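Local coordinates for protein Lys-gingipain W83 (Porphyromonas gingivalis, PDB 6I9A) that cleaves proteins as a secreted cysteine endopeptidase of family C25, with a strong preference for lysine at the P1 position of the substrate, at the calcium ion site and the H8E site. Coordinates in Å, arbitrary orientation; residue numbers count along the deposited sequence, not the author numbering.

Sites 1 and 2 share no residue, and their C-alpha centres lie about 26 Å apart. Site 1 occupies the loop from Ala107 to Glu115, between helix 103-106 and strand 117-121. Site 2 is the active-site cleft, built mainly from strands 210-214 and 242-247, the loops that follow, and the start of helix 285-293, with Trp163 of helix 163-178 and His347 at the rim. The centre of site 1 is about 24 Å from the nucleophile Cys249 and about 29 Å from His216, so any calcium influence on catalysis would be indirect. Both lie in the C25 peptidase region of the catalytic subunit, one piece of the longer Lys-gingipain.

Site 1: the calcium ion site. Residues 107-109, 111, 113-115. With CA (calcium ion), chain B.
This calcium site looks structural. Its protein ligands all come from one short loop, the ion is far from the catalytic residues, and seven oxygens are seen around it. Asp109 and Asp111 each bind through OD1 alone, Asp109 OD1 at 2.3 Å from the ion. Both hold CG in the crowded position between the backbone N and the carbonyl carbon (chi1 54° and 70°), a rotamer that lets each OD1 reach the ion. The main-chain carbonyl O of Phe113 supplies another ligand, also 2.3 Å from the calcium. Glu115 closes the loop with a chain bent at chi2 (55°) and grips the ion with both carboxylate oxygens, OE1 and OE2 each lying 2.5 Å from it. Waters 1 and 2 add two further oxygens, each 2.4 Å from the calcium.

A second layer of bonds fixes the ligands. Glu115 OE2 receives the backbone N of Val108 on its anti lone pair, at 2.8 Å, and the N of Asp109 from above the carboxylate plane, so the same oxygen serves the metal and two amides. Phe113 N reaches Asp111 OD1 from well above its carboxylate plane. Water 2 bridges the carbonyl oxygens of Asp109 and Asp111, tying the backbone to the ion. If ionised, the three carboxylates would more than balance the 2+ charge, and these amide N-H groups may temper the excess. Asp111 also contributes its non-coordinating branch: OD2 holds the metal-bound water 1 at 2.7 Å.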
# COMPACT_ATOMS: atom_id res chain seq x y z
N ALA A 107 -5.50 9.62 -12.57
CA ALA A 107 -4.80 10.62 -13.36
C ALA A 107 -5.83 11.60 -13.83
O ALA A 107 -6.55 11.33 -14.78
CB ALA A 107 -4.05 9.94 -14.51
N VAL A 108 -5.91 12.73 -13.13
CA VAL A 108 -7.02 13.67 -13.37
C VAL A 108 -6.65 14.77 -14.36
O VAL A 108 -7.42 15.06 -15.29
CB VAL A 108 -7.51 14.27 -12.04
CG1 VAL A 108 -8.68 15.23 -12.27
CG2 VAL A 108 -7.91 13.18 -11.05
N ASP A 109 -5.46 15.37 -14.19
CA ASP A 109 -5.01 16.39 -15.13
C ASP A 109 -4.33 15.67 -16.31
O ASP A 109 -4.48 14.44 -16.48
CB ASP A 109 -4.17 17.48 -14.46
CG ASP A 109 -2.97 17.03 -13.65
OD1 ASP A 109 -2.41 16.00 -13.97
OD2 ASP A 109 -2.62 17.74 -12.71
N ASP A 111 -1.36 14.79 -17.49
CA ASP A 111 -0.17 13.94 -17.59
C ASP A 111 -0.48 12.51 -17.12
O ASP A 111 -1.65 12.14 -16.88
CB ASP A 111 0.98 14.62 -16.85
CG ASP A 111 0.84 14.65 -15.36
OD1 ASP A 111 -0.07 13.93 -14.81
OD2 ASP A 111 1.63 15.35 -14.71
N PHE A 113 0.91 11.09 -14.34
CA PHE A 113 1.13 10.95 -12.92
C PHE A 113 -0.18 11.01 -12.15
O PHE A 113 -0.94 11.98 -12.33
CB PHE A 113 2.05 12.03 -12.37
CG PHE A 113 3.46 11.95 -12.86
CD1 PHE A 113 4.39 11.13 -12.23
CD2 PHE A 113 3.86 12.66 -13.98
CE1 PHE A 113 5.72 11.08 -12.68
CE2 PHE A 113 5.19 12.61 -14.43
CZ PHE A 113 6.11 11.80 -13.77
N PRO A 114 -0.47 10.05 -11.30
CA PRO A 114 -1.71 10.11 -10.51
C PRO A 114 -1.80 11.33 -9.61
O PRO A 114 -0.77 11.81 -9.08
CB PRO A 114 -1.64 8.86 -9.62
CG PRO A 114 -0.73 7.92 -10.39
CD PRO A 114 0.31 8.83 -11.01
N GLU A 115 -3.04 11.77 -9.36
CA GLU A 115 -3.35 12.80 -8.35
C GLU A 115 -3.62 12.21 -6.99
O GLU A 115 -3.61 12.97 -6.02
CB GLU A 115 -4.59 13.61 -8.82
CG GLU A 115 -4.19 14.86 -9.62
CD GLU A 115 -3.30 14.55 -10.80
OE1 GLU A 115 -2.08 14.81 -10.69
OE2 GLU A 115 -3.80 14.05 -11.84
CA CA B . -1.57 14.10 -12.99
O HOH W 1 0.44 15.17 -12.29
O HOH W 2 -2.96 13.05 -14.68

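Site 2: the H8E site. Residues 163, 214-218, 223, 247-249, 282-285, 288, 347. With H8E (benzyl-N-[(2S)-1-[[(3S)-7-amino-1-(benzylamino)-1,2-dioxoheptan-3-yl]amino]-5-(2-methyl-2-phenylhydrazinyl)-1,5-dioxopentan-2-yl]carbamate), chain C.
KYT-36 (H8E) is an inhibitor captured covalently in the catalytic cleft of the peptidase: the nucleophile Cys249 SG is bonded to CBN, the former ketone carbon, at 2.0 Å. The attached oxygen OAG takes hydrogen bonds from Gly217 N (2.7 Å) and Cys249 N, an oxyanion-hole arrangement in which two amides would stabilise negative charge. The catalytic His216 lays CB against the benzylamide ring at CAR.

The lysine-like arm fills the S1 pocket, and Trp285 forms one wall. Its CB lies near the carbamate oxygen OAD, which accepts a bond from the residue's own backbone N. CG sits anti to the carbonyl carbon (chi1 -78°), and chi2 of 100° turns the indole flat along the arm. CG meets CAY and CAX, CD1 comes close to both OAD and CAY, CD2 meets CAX and CAW, and NE1 and CE2 lie against CAY. CAY lies over the five-membered ring, 3.5 Å from its centroid; further out, CAW covers the six-membered ring, with CE3 and CZ3 beside it and CZ2 and CH2 more loosely placed, each 4.1 Å from CAW. The opposite face is backed by Trp163 CB. At the indole edge, NE1 points almost straight at water 4 (169° at H), which passes the contact on to the inhibitor carbonyl O.

Beyond the indole, the terminal amine NAB bonds to Thr214 OG1, Asn247 O, Asp288 OD2 and water 3, a polar end suited to lysine at P1. Asp288 OD2 presents its anti lone pair to NAB at 2.9 Å and is steadied from above its carboxylate plane by the hydroxyl of Ser283, whose OG lies 2.8 Å from that OD2.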
# COMPACT_ATOMS: atom_id res chain seq x y z
N TRP A 163 19.58 -12.93 -16.90
CA TRP A 163 19.25 -11.79 -16.05
C TRP A 163 19.33 -12.08 -14.57
O TRP A 163 19.42 -11.12 -13.79
CB TRP A 163 17.83 -11.29 -16.38
CG TRP A 163 17.70 -10.60 -17.71
CD1 TRP A 163 17.15 -11.12 -18.85
CD2 TRP A 163 18.06 -9.25 -18.00
NE1 TRP A 163 17.20 -10.18 -19.85
CE2 TRP A 163 17.76 -9.02 -19.36
CE3 TRP A 163 18.68 -8.22 -17.26
CZ2 TRP A 163 17.99 -7.79 -19.99
CZ3 TRP A 163 18.87 -6.98 -17.87
CH2 TRP A 163 18.59 -6.80 -19.24
N THR A 214 11.61 -11.20 -7.85
CA THR A 214 11.96 -10.54 -9.11
C THR A 214 12.49 -11.61 -10.07
O THR A 214 13.53 -12.26 -9.79
CB THR A 214 12.94 -9.39 -8.90
OG1 THR A 214 13.26 -8.92 -10.24
CG2 THR A 214 14.25 -9.75 -8.19
N ALA A 215 11.76 -11.84 -11.15
CA ALA A 215 12.04 -12.79 -12.26
C ALA A 215 10.75 -12.99 -13.05
O ALA A 215 10.03 -12.01 -13.21
CB ALA A 215 12.64 -14.13 -11.79
N HIS A 216 10.45 -14.18 -13.58
CA HIS A 216 9.31 -14.36 -14.50
C HIS A 216 8.00 -14.52 -13.78
O HIS A 216 7.91 -15.26 -12.79
CB HIS A 216 9.54 -15.57 -15.40
CG HIS A 216 10.85 -15.59 -16.11
ND1 HIS A 216 11.51 -16.78 -16.32
CD2 HIS A 216 11.62 -14.59 -16.56
CE1 HIS A 216 12.64 -16.48 -16.93
NE2 HIS A 216 12.74 -15.19 -17.14
N GLY A 217 6.96 -13.92 -14.34
CA GLY A 217 5.60 -14.06 -13.85
C GLY A 217 4.63 -14.50 -14.90
O GLY A 217 4.81 -14.22 -16.10
N SER A 218 3.54 -15.12 -14.46
CA SER A 218 2.38 -15.39 -15.28
C SER A 218 1.17 -14.76 -14.59
O SER A 218 1.28 -14.20 -13.49
CB SER A 218 2.14 -16.88 -15.51
OG SER A 218 1.58 -17.43 -14.33
N ALA A 223 6.68 -17.54 -11.50
CA ALA A 223 6.88 -18.71 -12.35
C ALA A 223 8.05 -19.62 -11.98
O ALA A 223 7.96 -20.84 -12.23
CB ALA A 223 7.00 -18.30 -13.80
N ASN A 247 7.87 -8.24 -8.81
CA ASN A 247 8.52 -7.48 -9.90
C ASN A 247 8.74 -8.45 -11.05
O ASN A 247 9.79 -9.13 -11.16
CB ASN A 247 9.80 -6.85 -9.42
CG ASN A 247 9.59 -5.79 -8.36
OD1 ASN A 247 10.05 -5.89 -7.22
ND2 ASN A 247 8.86 -4.72 -8.74
N CYS A 248 7.67 -8.62 -11.85
CA CYS A 248 7.56 -9.70 -12.85
C CYS A 248 6.37 -9.41 -13.72
O CYS A 248 5.53 -8.55 -13.40
CB CYS A 248 7.44 -11.08 -12.19
SG CYS A 248 6.05 -11.25 -11.05
N CYS A 249 6.20 -10.14 -14.80
CA CYS A 249 5.04 -9.96 -15.67
C CYS A 249 3.74 -10.37 -15.02
O CYS A 249 3.70 -11.33 -14.25
CB CYS A 249 5.23 -10.82 -16.93
SG CYS A 249 6.66 -10.33 -17.96
N ASN A 282 3.22 -7.11 -19.04
CA ASN A 282 4.59 -7.54 -18.80
C ASN A 282 5.36 -6.47 -18.07
O ASN A 282 5.13 -5.27 -18.31
CB ASN A 282 5.29 -7.81 -20.15
CG ASN A 282 4.68 -8.98 -20.89
OD1 ASN A 282 3.93 -9.78 -20.35
ND2 ASN A 282 5.04 -9.13 -22.18
N SER A 283 6.28 -6.86 -17.21
CA SER A 283 7.24 -5.91 -16.67
C SER A 283 8.57 -6.14 -17.36
O SER A 283 8.70 -7.12 -18.12
CB SER A 283 7.35 -5.96 -15.14
OG SER A 283 8.07 -7.11 -14.73
N TYR A 284 9.55 -5.25 -17.15
CA TYR A 284 10.80 -5.35 -17.89
C TYR A 284 11.97 -5.35 -16.96
O TYR A 284 11.97 -4.70 -15.91
CB TYR A 284 10.92 -4.16 -18.88
CG TYR A 284 10.00 -4.35 -20.06
CD1 TYR A 284 8.63 -4.09 -19.97
CD2 TYR A 284 10.49 -4.88 -21.26
CE1 TYR A 284 7.78 -4.39 -21.02
CE2 TYR A 284 9.65 -5.18 -22.32
CZ TYR A 284 8.31 -4.90 -22.21
OH TYR A 284 7.54 -5.17 -23.32
N TRP A 285 13.02 -6.08 -17.37
CA TRP A 285 14.18 -6.21 -16.49
C TRP A 285 14.81 -4.88 -16.15
O TRP A 285 15.22 -4.67 -14.99
CB TRP A 285 15.21 -7.15 -17.14
CG TRP A 285 14.85 -8.60 -17.03
CD1 TRP A 285 14.28 -9.39 -17.98
CD2 TRP A 285 14.98 -9.44 -15.85
NE1 TRP A 285 14.08 -10.67 -17.50
CE2 TRP A 285 14.49 -10.72 -16.20
CE3 TRP A 285 15.47 -9.22 -14.55
CZ2 TRP A 285 14.49 -11.79 -15.31
CZ3 TRP A 285 15.49 -10.30 -13.66
CH2 TRP A 285 14.98 -11.55 -14.05
N ASP A 288 12.40 -2.60 -13.99
CA ASP A 288 12.19 -3.18 -12.65
C ASP A 288 13.45 -3.04 -11.80
O ASP A 288 13.37 -2.95 -10.56
CB ASP A 288 11.80 -4.65 -12.72
CG ASP A 288 10.32 -4.95 -12.89
OD1 ASP A 288 9.50 -3.98 -12.99
OD2 ASP A 288 9.98 -6.14 -12.86
N HIS A 347 13.85 0.11 -21.27
CA HIS A 347 13.25 -0.96 -22.08
C HIS A 347 11.83 -0.70 -22.51
O HIS A 347 11.34 -1.34 -23.47
CB HIS A 347 13.30 -2.27 -21.29
CG HIS A 347 14.71 -2.76 -21.05
ND1 HIS A 347 15.00 -3.69 -20.06
CD2 HIS A 347 15.85 -2.47 -21.75
CE1 HIS A 347 16.31 -3.92 -20.17
NE2 HIS A 347 16.86 -3.22 -21.17
CAQ H8E C . 5.52 -16.69 -18.05
CAK H8E C . 5.47 -17.99 -17.50
CAH H8E C . 6.65 -18.71 -17.30
CAL H8E C . 7.89 -18.18 -17.66
CAR H8E C . 7.90 -16.91 -18.21
CBO H8E C . 6.76 -16.14 -18.38
CBA H8E C . 6.89 -14.87 -19.00
NBE H8E C . 7.19 -13.79 -18.04
CBL H8E C . 7.95 -12.71 -18.37
OAE H8E C . 8.52 -12.63 -19.46
CBN H8E C . 8.05 -11.62 -17.31
OAG H8E C . 7.75 -12.02 -16.14
CBS H8E C . 9.38 -10.81 -17.44
CBB H8E C . 9.76 -10.06 -16.15
CAY H8E C . 11.12 -9.37 -16.24
CAX H8E C . 11.43 -8.41 -15.09
CAW H8E C . 11.72 -9.14 -13.79
NAB H8E C . 12.04 -8.14 -12.73
NBG H8E C . 9.39 -9.88 -18.57
C H8E C . 10.24 -9.89 -19.60
O H8E C . 11.13 -10.72 -19.78
CA H8E C . 9.89 -8.86 -20.67
N H8E C . 11.04 -8.50 -21.49
CBK H8E C . 12.10 -7.80 -21.00
OAD H8E C . 12.16 -7.56 -19.78
OBI H8E C . 12.97 -7.45 -21.86
CBD H8E C . 14.20 -6.77 -21.41
CBP H8E C . 15.18 -6.67 -22.49
CAS H8E C . 15.33 -5.50 -23.24
CAM H8E C . 16.29 -5.37 -24.29
CAI H8E C . 17.04 -6.53 -24.57
CAN H8E C . 16.84 -7.70 -23.86
CAT H8E C . 15.93 -7.79 -22.83
CB H8E C . 8.79 -9.43 -21.58
CG H8E C . 9.20 -10.74 -22.29
CD H8E C . 8.00 -11.45 -22.86
OE1 H8E C . 7.54 -11.12 -23.95
NE2 H8E C . 7.49 -12.37 -22.02
NBT H8E C . 6.28 -13.03 -22.27
CAA H8E C . 5.26 -12.76 -21.23
CBQ H8E C . 6.42 -14.32 -22.88
CAU H8E C . 5.46 -15.33 -22.71
CAO H8E C . 5.60 -16.55 -23.37
CAJ H8E C . 6.70 -16.78 -24.18
CAP H8E C . 7.69 -15.81 -24.33
CAV H8E C . 7.54 -14.57 -23.69
O HOH W 3 14.36 -6.56 -12.95
O HOH W 4 12.65 -12.74 -18.91
O HOH W 5 4.71 -11.40 -24.39